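Local coordinates for putative extracellular solute-binding protein (Bordetella bronchiseptica, PDB 4P56) that probably captures aromatic hydroxy acids such as mandelate in the periplasm for a TRAP-type transporter, holding the ligand between its two lobes, at residues Leu31-Leu35 and Val70-His76; His39-Phe45 and Ala273-His277; His135-Leu141 and Ile241-Phe247. All blocks are in the same frame, centred on the assembly; numbering follows the deposited sequence.

Interaction 1 (Leu31-Leu35 and Val70-His76); sequences LSSWL and VTNPAGH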
loop_
_atom_site.group_PDB
_atom_site.type_symbol
_atom_site.label_atom_id
_atom_site.label_comp_id
_atom_site.label_asym_id
_atom_site.label_seq_id
_atom_site.Cartn_x
_atom_site.Cartn_y
_atom_site.Cartn_z
ATOM N N LEU A 31 -2.848 15.873 -11.508
ATOM C CA LEU A 31 -2.678 14.600 -10.840
ATOM C C LEU A 31 -2.141 13.576 -11.843
ATOM O O LEU A 31 -2.728 13.390 -12.894
ATOM C CB LEU A 31 -4.035 14.140 -10.303
ATOM C CG LEU A 31 -4.126 12.689 -9.870
ATOM C CD1 LEU A 31 -3.247 12.403 -8.650
ATOM C CD2 LEU A 31 -5.605 12.366 -9.581
ATOM N N SER A 32 -1.020 12.923 -11.542
ATOM C CA SER A 32 -0.563 11.813 -12.369
ATOM C C SER A 32 -0.785 10.499 -11.637
ATOM O O SER A 32 -0.512 10.400 -10.449
ATOM C CB SER A 32 0.926 11.925 -12.725
ATOM O OG SER A 32 1.324 10.900 -13.632
ATOM N N SER A 33 -1.266 9.497 -12.365
ATOM C CA SER A 33 -1.430 8.152 -11.819
ATOM C C SER A 33 -0.645 7.098 -12.603
ATOM O O SER A 33 -0.633 7.112 -13.846
ATOM C CB SER A 33 -2.898 7.776 -11.867
ATOM O OG SER A 33 -3.032 6.399 -11.614
ATOM N N TRP A 34 0.001 6.189 -11.884
ATOM C CA TRP A 34 0.741 5.104 -12.520
ATOM C C TRP A 34 -0.094 3.817 -12.503
ATOM O O TRP A 34 0.388 2.755 -12.873
ATOM C CB TRP A 34 2.105 4.897 -11.856
ATOM C CG TRP A 34 2.134 4.946 -10.333
ATOM C CD1 TRP A 34 2.271 6.056 -9.558
ATOM C CD2 TRP A 34 2.014 3.839 -9.414
ATOM N NE1 TRP A 34 2.261 5.722 -8.228
ATOM C CE2 TRP A 34 2.108 4.362 -8.116
ATOM C CE3 TRP A 34 1.837 2.461 -9.575
ATOM C CZ2 TRP A 34 2.021 3.561 -6.966
ATOM C CZ3 TRP A 34 1.755 1.664 -8.438
ATOM C CH2 TRP A 34 1.837 2.215 -7.155
ATOM N N LEU A 35 -1.356 3.943 -12.074
ATOM C CA LEU A 35 -2.344 2.859 -12.162
ATOM C C LEU A 35 -3.415 3.179 -13.203
ATOM O O LEU A 35 -3.698 4.338 -13.451
ATOM C CB LEU A 35 -3.015 2.668 -10.817
ATOM C CG LEU A 35 -2.077 2.143 -9.723
ATOM C CD1 LEU A 35 -2.783 2.094 -8.353
ATOM C CD2 LEU A 35 -1.553 0.753 -10.115
ATOM N N VAL A 70 3.082 10.586 -16.077
ATOM C CA VAL A 70 4.126 11.501 -16.565
ATOM C C VAL A 70 5.529 10.906 -16.454
ATOM O O VAL A 70 6.477 11.426 -17.033
ATOM C CB VAL A 70 4.084 12.864 -15.823
ATOM C CG1 VAL A 70 2.728 13.504 -16.035
ATOM C CG2 VAL A 70 4.348 12.686 -14.332
ATOM N N THR A 71 5.661 9.833 -15.682
ATOM C CA THR A 71 6.938 9.123 -15.572
ATOM C C THR A 71 6.674 7.707 -15.073
ATOM O O THR A 71 5.529 7.281 -15.034
ATOM C CB THR A 71 7.901 9.829 -14.615
ATOM O OG1 THR A 71 9.163 9.152 -14.622
ATOM C CG2 THR A 71 7.337 9.869 -13.191
ATOM N N ASN A 72 7.720 6.976 -14.700
ATOM C CA ASN A 72 7.534 5.617 -14.174
ATOM C C ASN A 72 6.998 5.669 -12.751
ATOM O O ASN A 72 6.996 6.719 -12.127
ATOM C CB ASN A 72 8.858 4.853 -14.196
ATOM C CG ASN A 72 9.963 5.587 -13.461
ATOM O OD1 ASN A 72 10.009 5.599 -12.246
ATOM N ND2 ASN A 72 10.862 6.218 -14.212
ATOM N N PRO A 73 6.550 4.532 -12.212
ATOM C CA PRO A 73 5.914 4.631 -10.877
ATOM C C PRO A 73 6.786 5.226 -9.766
ATOM O O PRO A 73 6.358 6.131 -9.035
ATOM C CB PRO A 73 5.518 3.182 -10.576
ATOM C CG PRO A 73 5.317 2.561 -11.971
ATOM C CD PRO A 73 6.295 3.241 -12.879
ATOM N N ALA A 74 8.017 4.752 -9.629
ATOM C CA ALA A 74 8.871 5.267 -8.580
ATOM C C ALA A 74 9.212 6.743 -8.797
ATOM O O ALA A 74 9.366 7.490 -7.839
ATOM C CB ALA A 74 10.124 4.441 -8.477
ATOM N N GLY A 75 9.280 7.166 -10.069
ATOM C CA GLY A 75 9.586 8.544 -10.426
ATOM C C GLY A 75 8.538 9.563 -10.017
ATOM O O GLY A 75 8.752 10.777 -10.091
ATOM N N HIS A 76 7.391 9.084 -9.577
ATOM C CA HIS A 76 6.302 9.984 -9.234
ATOM C C HIS A 76 6.593 10.871 -8.011
ATOM O O HIS A 76 6.053 11.963 -7.912
ATOM C CB HIS A 76 4.977 9.212 -9.073
ATOM C CG HIS A 76 4.227 9.032 -10.370
ATOM N ND1 HIS A 76 4.643 8.170 -11.359
ATOM C CD2 HIS A 76 3.102 9.630 -10.834
ATOM C CE1 HIS A 76 3.792 8.230 -12.377
ATOM N NE2 HIS A 76 2.861 9.120 -12.091
#
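A single serine hydroxyl, S32 OG, joins the loop after strand 28-31 to the loop after strand 62-65, meeting a backbone amide and a histidine ring at once. The backbone N of V70 donates to it over 3.0 Å from N to OG, at 159°, and H76 NE2 lies 2.8 Å from the same OG in a hydrogen bond whose donor could be either partner. The serine torsion explains the reach: with OG opposite the backbone N (chi1 -175°), the hydroxyl is carried across to the second loop, where V70 CG2 also packs against it. The far nitrogen of the imidazole is held too. H76 ND1 donates to N72 O at 2.9 Å, with the oxygen close to the ring plane although the ring nitrogen stands above the carbonyl plane.

W34 approaches this ring edge-on in a T-shaped pair: its CD1 sits 3.6 Å above the imidazole plane, over the centre, and the two planes are inclined at 62°. P73 lies across one face of the indole, its CB 3.7 Å from W34 CD2 in a CH-pi contact, while L35 CG backs the opposite face. The second loop is itself shaped by an Asx motif, N72 OD1 accepting from the backbone N of G75, and by a type I turn from P73 to H76.

W34 belongs to the mandelate pocket and donates through NE1 to F89 O in strand 87-91. P73, H76 and the F89 carbonyl are among the groups that hold the indole. Bonded at one nitrogen to S32 OG and at the other to N72 O, the imidazole of H76 is fixed in its rotation, and so is the face that it offers to this pocket tryptophan.

Interaction 2 (His39-Phe45 and Ala273-His277); sequences HAVVADF and AWDTH. With RMN ((R)-mandelic acid), chain D.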
loop_
_atom_site.group_PDB
_atom_site.type_symbol
_atom_site.label_atom_id
_atom_site.label_comp_id
_atom_site.label_asym_id
_atom_site.label_seq_id
_atom_site.Cartn_x
_atom_site.Cartn_y
_atom_site.Cartn_z
ATOM N N HIS A 39 -8.684 1.405 -11.826
ATOM C CA HIS A 39 -8.247 0.847 -10.541
ATOM C C HIS A 39 -8.920 1.521 -9.343
ATOM O O HIS A 39 -9.238 2.708 -9.381
ATOM C CB HIS A 39 -6.725 0.931 -10.379
ATOM C CG HIS A 39 -6.200 0.100 -9.248
ATOM N ND1 HIS A 39 -6.097 0.579 -7.964
ATOM C CD2 HIS A 39 -5.790 -1.189 -9.200
ATOM C CE1 HIS A 39 -5.606 -0.365 -7.180
ATOM N NE2 HIS A 39 -5.414 -1.452 -7.906
ATOM N N ALA A 40 -9.136 0.763 -8.278
ATOM C CA ALA A 40 -9.749 1.310 -7.065
ATOM C C ALA A 40 -9.170 2.667 -6.633
ATOM O O ALA A 40 -9.903 3.602 -6.289
ATOM C CB ALA A 40 -9.582 0.353 -5.948
ATOM N N VAL A 41 -7.856 2.712 -6.524
ATOM C CA VAL A 41 -7.145 3.918 -6.144
ATOM C C VAL A 41 -7.561 5.146 -6.949
ATOM O O VAL A 41 -7.656 6.244 -6.402
ATOM C CB VAL A 41 -5.638 3.740 -6.296
ATOM C CG1 VAL A 41 -4.934 5.047 -5.960
ATOM C CG2 VAL A 41 -5.144 2.636 -5.376
ATOM N N VAL A 42 -7.780 4.979 -8.244
ATOM C CA VAL A 42 -8.193 6.122 -9.052
ATOM C C VAL A 42 -9.717 6.266 -9.062
ATOM O O VAL A 42 -10.265 7.306 -8.633
ATOM C CB VAL A 42 -7.657 6.028 -10.483
ATOM C CG1 VAL A 42 -8.007 7.250 -11.268
ATOM C CG2 VAL A 42 -6.146 5.851 -10.477
ATOM N N ALA A 43 -10.395 5.236 -9.563
ATOM C CA ALA A 43 -11.820 5.308 -9.822
ATOM C C ALA A 43 -12.600 5.505 -8.551
ATOM O O ALA A 43 -13.581 6.235 -8.548
ATOM C CB ALA A 43 -12.318 4.047 -10.531
ATOM N N ASP A 44 -12.194 4.832 -7.472
ATOM C CA ASP A 44 -13.034 4.849 -6.277
ATOM C C ASP A 44 -12.442 5.607 -5.098
ATOM O O ASP A 44 -13.066 5.682 -4.053
ATOM C CB ASP A 44 -13.423 3.441 -5.853
ATOM C CG ASP A 44 -14.313 2.758 -6.878
ATOM O OD1 ASP A 44 -14.976 3.452 -7.652
ATOM O OD2 ASP A 44 -14.387 1.528 -6.891
ATOM N N PHE A 45 -11.270 6.178 -5.266
ATOM C CA PHE A 45 -10.653 6.951 -4.186
ATOM C C PHE A 45 -10.343 8.351 -4.687
ATOM O O PHE A 45 -11.012 9.288 -4.319
ATOM C CB PHE A 45 -9.378 6.284 -3.631
ATOM C CG PHE A 45 -8.505 7.223 -2.882
ATOM C CD1 PHE A 45 -9.039 8.079 -1.940
ATOM C CD2 PHE A 45 -7.133 7.283 -3.149
ATOM C CE1 PHE A 45 -8.208 8.991 -1.262
ATOM C CE2 PHE A 45 -6.307 8.196 -2.493
ATOM C CZ PHE A 45 -6.845 9.056 -1.554
ATOM N N ALA A 273 -12.209 1.932 -0.381
ATOM C CA ALA A 273 -12.138 1.556 -1.781
ATOM C C ALA A 273 -11.419 0.223 -1.942
ATOM O O ALA A 273 -11.916 -0.646 -2.638
ATOM C CB ALA A 273 -11.432 2.640 -2.583
ATOM N N TRP A 274 -10.247 0.083 -1.321
ATOM C CA TRP A 274 -9.493 -1.156 -1.377
ATOM C C TRP A 274 -10.291 -2.332 -0.883
ATOM O O TRP A 274 -10.252 -3.393 -1.501
ATOM C CB TRP A 274 -8.254 -1.086 -0.495
ATOM C CG TRP A 274 -7.106 -0.308 -1.024
ATOM C CD1 TRP A 274 -6.681 0.915 -0.583
ATOM C CD2 TRP A 274 -6.192 -0.706 -2.045
ATOM N NE1 TRP A 274 -5.565 1.315 -1.287
ATOM C CE2 TRP A 274 -5.238 0.334 -2.185
ATOM C CE3 TRP A 274 -6.101 -1.827 -2.881
ATOM C CZ2 TRP A 274 -4.209 0.284 -3.109
ATOM C CZ3 TRP A 274 -5.081 -1.869 -3.803
ATOM C CH2 TRP A 274 -4.140 -0.829 -3.909
ATOM N N ASP A 275 -10.937 -2.169 0.276
ATOM C CA ASP A 275 -11.755 -3.225 0.881
ATOM C C ASP A 275 -12.938 -3.636 0.010
ATOM O O ASP A 275 -13.311 -4.825 -0.052
ATOM C CB ASP A 275 -12.298 -2.797 2.261
ATOM C CG ASP A 275 -11.236 -2.854 3.357
ATOM O OD1 ASP A 275 -10.325 -3.701 3.234
ATOM O OD2 ASP A 275 -11.341 -2.088 4.359
ATOM N N THR A 276 -13.533 -2.674 -0.672
ATOM C CA THR A 276 -14.665 -2.973 -1.537
ATOM C C THR A 276 -14.181 -3.798 -2.725
ATOM O O THR A 276 -14.788 -4.797 -3.107
ATOM C CB THR A 276 -15.373 -1.673 -1.972
ATOM O OG1 THR A 276 -15.872 -0.990 -0.799
ATOM C CG2 THR A 276 -16.512 -1.945 -2.914
ATOM N N HIS A 277 -13.050 -3.414 -3.285
ATOM C CA HIS A 277 -12.519 -4.190 -4.400
ATOM C C HIS A 277 -12.027 -5.557 -4.006
ATOM O O HIS A 277 -12.228 -6.517 -4.745
ATOM C CB HIS A 277 -11.433 -3.408 -5.120
ATOM C CG HIS A 277 -11.998 -2.358 -6.008
ATOM N ND1 HIS A 277 -11.815 -2.359 -7.371
ATOM C CD2 HIS A 277 -12.784 -1.290 -5.730
ATOM C CE1 HIS A 277 -12.436 -1.323 -7.894
ATOM N NE2 HIS A 277 -13.039 -0.663 -6.920
HETATM C C1 RMN D . 0.624 -2.254 -4.961
HETATM C C2 RMN D . 0.391 -1.141 -5.755
HETATM C C3 RMN D . -0.813 -0.987 -6.417
HETATM C C4 RMN D . -1.789 -1.965 -6.328
HETATM C C5 RMN D . -1.556 -3.091 -5.542
HETATM C C6 RMN D . -0.355 -3.223 -4.864
HETATM C C7 RMN D . 1.943 -2.426 -4.257
HETATM C C10 RMN D . 2.735 -3.479 -4.973
HETATM O O8 RMN D . 1.807 -2.878 -2.964
HETATM O O11 RMN D . 2.644 -4.717 -4.669
HETATM O O12 RMN D . 3.470 -3.134 -5.947
#
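H39 turns the edge of its imidazole toward the face of W274 in an offset edge-to-face pair, with planes 74° apart, where helix 40-56 meets helix 263-285 beside the ligand pocket of this family 7 solute-binding fold. The axes of the short helical segments come within 9.6 Å at an angle of 107°. H39 CE1 makes the approach, 3.6 Å from W274 CH2. The H39 ring is held at both nitrogens: as the N-cap residue it accepts from V41 N through ND1, and NE2 is hydrogen-bonded to E212 of helix 211-216.

V41 runs beside the indole. With CG1 anti to the backbone N, its CG2 is left to come obliquely to within 3.4 Å of W274 CZ2. The outer edge of the benzo ring faces the ligand: W274 CH2 is 3.6 Å from C4 of (R)-mandelate, near the indole plane. W274 and H39 thus meet the phenyl group from the helix side, whereas Y94, R170 and D236 bind the ligand through hydrogen bonds.

One turn beyond W274, H277 lies flat over A40. The methyl carbon CB stands 3.5 Å above the imidazole plane, almost over its centre, a CH-pi contact nearly along the ring normal. A273 CB lies between the helices, touching D44 CB and F45 CB.

The same histidine also reaches D44. H277 NE2 donates to D44 OD2 across 2.6 Å at 168°, and the oxygen lies in the imidazole plane but is met on its anti side, with the nitrogen tilted from the carboxylate plane.

Interaction 3 (His135-Leu141 and Ile241-Phe247); sequences HKGVRLL and IINRDAF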
loop_
_atom_site.group_PDB
_atom_site.type_symbol
_atom_site.label_atom_id
_atom_site.label_comp_id
_atom_site.label_asym_id
_atom_site.label_seq_id
_atom_site.Cartn_x
_atom_site.Cartn_y
_atom_site.Cartn_z
ATOM N N HIS A 135 9.280 12.247 4.128
ATOM C CA HIS A 135 8.688 12.760 2.875
ATOM C C HIS A 135 9.266 14.136 2.518
ATOM O O HIS A 135 8.548 15.032 2.079
ATOM C CB HIS A 135 7.147 12.838 2.996
ATOM C CG HIS A 135 6.500 11.503 3.173
ATOM N ND1 HIS A 135 6.531 10.809 4.360
ATOM C CD2 HIS A 135 5.856 10.725 2.286
ATOM C CE1 HIS A 135 5.931 9.638 4.190
ATOM N NE2 HIS A 135 5.528 9.567 2.940
ATOM N N LYS A 136 10.569 14.312 2.757
ATOM C CA LYS A 136 11.206 15.609 2.586
ATOM C C LYS A 136 10.927 16.157 1.193
ATOM O O LYS A 136 11.032 15.425 0.209
ATOM C CB LYS A 136 12.719 15.472 2.764
ATOM C CG LYS A 136 13.476 16.777 2.632
ATOM C CD LYS A 136 14.989 16.568 2.777
ATOM C CE LYS A 136 15.706 17.906 2.941
ATOM N NZ LYS A 136 17.166 17.697 3.009
ATOM N N GLY A 137 10.594 17.441 1.121
ATOM C CA GLY A 137 10.547 18.151 -0.146
ATOM C C GLY A 137 9.169 18.231 -0.792
ATOM O O GLY A 137 9.001 18.931 -1.785
ATOM N N VAL A 138 8.191 17.524 -0.234
ATOM C CA VAL A 138 6.795 17.625 -0.682
ATOM C C VAL A 138 5.902 17.759 0.562
ATOM O O VAL A 138 6.359 17.550 1.704
ATOM C CB VAL A 138 6.327 16.391 -1.486
ATOM C CG1 VAL A 138 7.224 16.170 -2.737
ATOM C CG2 VAL A 138 6.319 15.143 -0.609
ATOM N N ARG A 139 4.643 18.136 0.376
ATOM C CA ARG A 139 3.721 18.122 1.507
ATOM C C ARG A 139 3.029 16.796 1.552
ATOM O O ARG A 139 2.478 16.341 0.555
ATOM C CB ARG A 139 2.690 19.242 1.450
ATOM C CG ARG A 139 1.604 19.067 2.506
ATOM C CD ARG A 139 0.553 20.168 2.466
ATOM N NE ARG A 139 1.046 21.355 3.154
ATOM C CZ ARG A 139 0.870 21.621 4.444
ATOM N NH1 ARG A 139 0.164 20.811 5.230
ATOM N NH2 ARG A 139 1.387 22.732 4.947
ATOM N N LEU A 140 3.109 16.134 2.706
ATOM C CA LEU A 140 2.425 14.859 2.898
ATOM C C LEU A 140 0.985 15.142 3.312
ATOM O O LEU A 140 0.735 15.716 4.359
ATOM C CB LEU A 140 3.122 14.042 3.989
ATOM C CG LEU A 140 2.499 12.698 4.372
ATOM C CD1 LEU A 140 2.442 11.732 3.198
ATOM C CD2 LEU A 140 3.240 12.071 5.559
ATOM N N LEU A 141 0.036 14.724 2.493
ATOM C CA LEU A 141 -1.375 14.944 2.814
ATOM C C LEU A 141 -1.931 13.767 3.648
ATOM O O LEU A 141 -2.702 13.967 4.581
ATOM C CB LEU A 141 -2.198 15.135 1.544
ATOM C CG LEU A 141 -1.947 16.419 0.774
ATOM C CD1 LEU A 141 -2.750 16.415 -0.526
ATOM C CD2 LEU A 141 -2.291 17.709 1.606
ATOM N N ILE A 241 0.670 12.977 -1.810
ATOM C CA ILE A 241 1.560 14.110 -1.656
ATOM C C ILE A 241 1.185 15.258 -2.610
ATOM O O ILE A 241 0.557 15.038 -3.655
ATOM C CB ILE A 241 3.047 13.687 -1.875
ATOM C CG1 ILE A 241 3.241 13.035 -3.225
ATOM C CG2 ILE A 241 3.495 12.639 -0.807
ATOM C CD1 ILE A 241 4.678 12.828 -3.623
ATOM N N ILE A 242 1.555 16.481 -2.220
ATOM C CA ILE A 242 1.329 17.649 -3.053
ATOM C C ILE A 242 2.548 18.542 -3.065
ATOM O O ILE A 242 3.290 18.669 -2.083
ATOM C CB ILE A 242 0.041 18.425 -2.613
ATOM C CG1 ILE A 242 -0.243 19.561 -3.583
ATOM C CG2 ILE A 242 0.178 18.933 -1.176
ATOM C CD1 ILE A 242 -1.669 20.147 -3.434
ATOM N N ASN A 243 2.790 19.122 -4.225
ATOM C CA ASN A 243 3.897 20.024 -4.387
ATOM C C ASN A 243 3.682 21.223 -3.451
ATOM O O ASN A 243 2.556 21.741 -3.334
ATOM C CB ASN A 243 3.925 20.499 -5.834
ATOM C CG ASN A 243 4.953 21.597 -6.053
ATOM O OD1 ASN A 243 4.630 22.764 -5.907
ATOM N ND2 ASN A 243 6.188 21.220 -6.360
ATOM N N ARG A 244 4.742 21.662 -2.775
ATOM C CA ARG A 244 4.586 22.696 -1.749
ATOM C C ARG A 244 4.222 24.056 -2.323
ATOM O O ARG A 244 3.483 24.825 -1.711
ATOM C CB ARG A 244 5.870 22.819 -0.905
ATOM C CG ARG A 244 6.060 21.642 0.007
ATOM C CD ARG A 244 7.361 21.770 0.805
ATOM N NE ARG A 244 7.346 20.785 1.872
ATOM C CZ ARG A 244 8.421 20.385 2.537
ATOM N NH1 ARG A 244 9.615 20.893 2.250
ATOM N NH2 ARG A 244 8.293 19.457 3.476
ATOM N N ASP A 245 4.768 24.374 -3.483
ATOM C CA ASP A 245 4.444 25.647 -4.135
ATOM C C ASP A 245 2.970 25.690 -4.564
ATOM O O ASP A 245 2.286 26.707 -4.389
ATOM C CB ASP A 245 5.377 25.864 -5.316
ATOM C CG ASP A 245 6.811 26.160 -4.866
ATOM O OD1 ASP A 245 6.953 26.707 -3.753
ATOM O OD2 ASP A 245 7.778 25.841 -5.601
ATOM N N ALA A 246 2.472 24.566 -5.067
ATOM C CA ALA A 246 1.058 24.471 -5.458
ATOM C C ALA A 246 0.145 24.660 -4.246
ATOM O O ALA A 246 -0.829 25.411 -4.288
ATOM C CB ALA A 246 0.797 23.148 -6.106
ATOM N N PHE A 247 0.455 23.977 -3.152
ATOM C CA PHE A 247 -0.333 24.148 -1.943
ATOM C C PHE A 247 -0.317 25.619 -1.528
ATOM O O PHE A 247 -1.325 26.142 -1.062
ATOM C CB PHE A 247 0.232 23.256 -0.839
ATOM C CG PHE A 247 -0.559 23.265 0.434
ATOM C CD1 PHE A 247 -1.657 22.424 0.595
ATOM C CD2 PHE A 247 -0.169 24.062 1.491
ATOM C CE1 PHE A 247 -2.366 22.409 1.786
ATOM C CE2 PHE A 247 -0.874 24.054 2.679
ATOM C CZ PHE A 247 -1.954 23.219 2.838
HETATM O O HOH W 1 7.175 20.332 -3.403
HETATM O O HOH W 2 10.826 18.537 4.386
#
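R139 and I242 form the hydrogen-bonded pair of an antiparallel beta bridge, joining edge strand 139-145 to the central strand 237-242 of a three-stranded sheet. R139 N donates to I242 O and I242 N to R139 O, both at 2.9 Å. L140 and I241 follow as the non-hydrogen-bonded pair.

The side chain of R139 begins on the sheet face it shares with I242. Its CB touches I242 CG2 at 3.6 Å, and CG continues past the same methyl. The chain then runs straight until it bends at chi3 (-81°), a turn that lays the guanidinium over the ring of F247 in the helix after the strand. CD is the first atom over the phenyl face, in a CH-pi contact 3.7 Å from the F247 centroid. NE comes next, above the middle of the ring and 3.3 Å from F247 CE2. CZ follows in a cation-pi contact, with the guanidinium and phenyl planes only 20° apart; at the tip, NH2 still meets CE2 while NH1 trails off toward CZ of the phenyl. V259 of helix 252-260 touches both R139 and F247.

L141 CG packs on I242 CG2, while V138 CG2 meets I241 CG2, and V138 and I241 both also touch V80 of helix 76-81. N243 caps the helix that carries F247, its OD1 accepting from A246 N. R244, extended from CG to NE, sweeps back along G137 and V138, laying one guanidinium face over V138 N. Two waters bridge to this turn: one accepts from R244 N and donates to G137 O, and the other, weakly bonded to G137 N, accepts from R244 NH2 at 2.8 Å.

Interactions 1 and 2 adjoin, their centres about 17 Å apart, and share the pocket: W34 from the first and H39 with W274 from the second belong to the mandelate-binding residues. They touch directly, with S33 OG 3.4 Å from V42 CG2 and L35 CD1 3.8 Å from V41 CG2, so the loop bearing W34 packs on the helix following H39. Interaction 3 touches neither and holds no pocket residue: its centre is about 15 Å from that of interaction 1, with nearest atoms about 5 Å apart, and about 23 Å from that of interaction 2, with nearest atoms about 8 Å apart. Strand 87-91, which binds W34 through F89, pairs with strand 237-242 and thereby connects interaction 3 to the pocket wall.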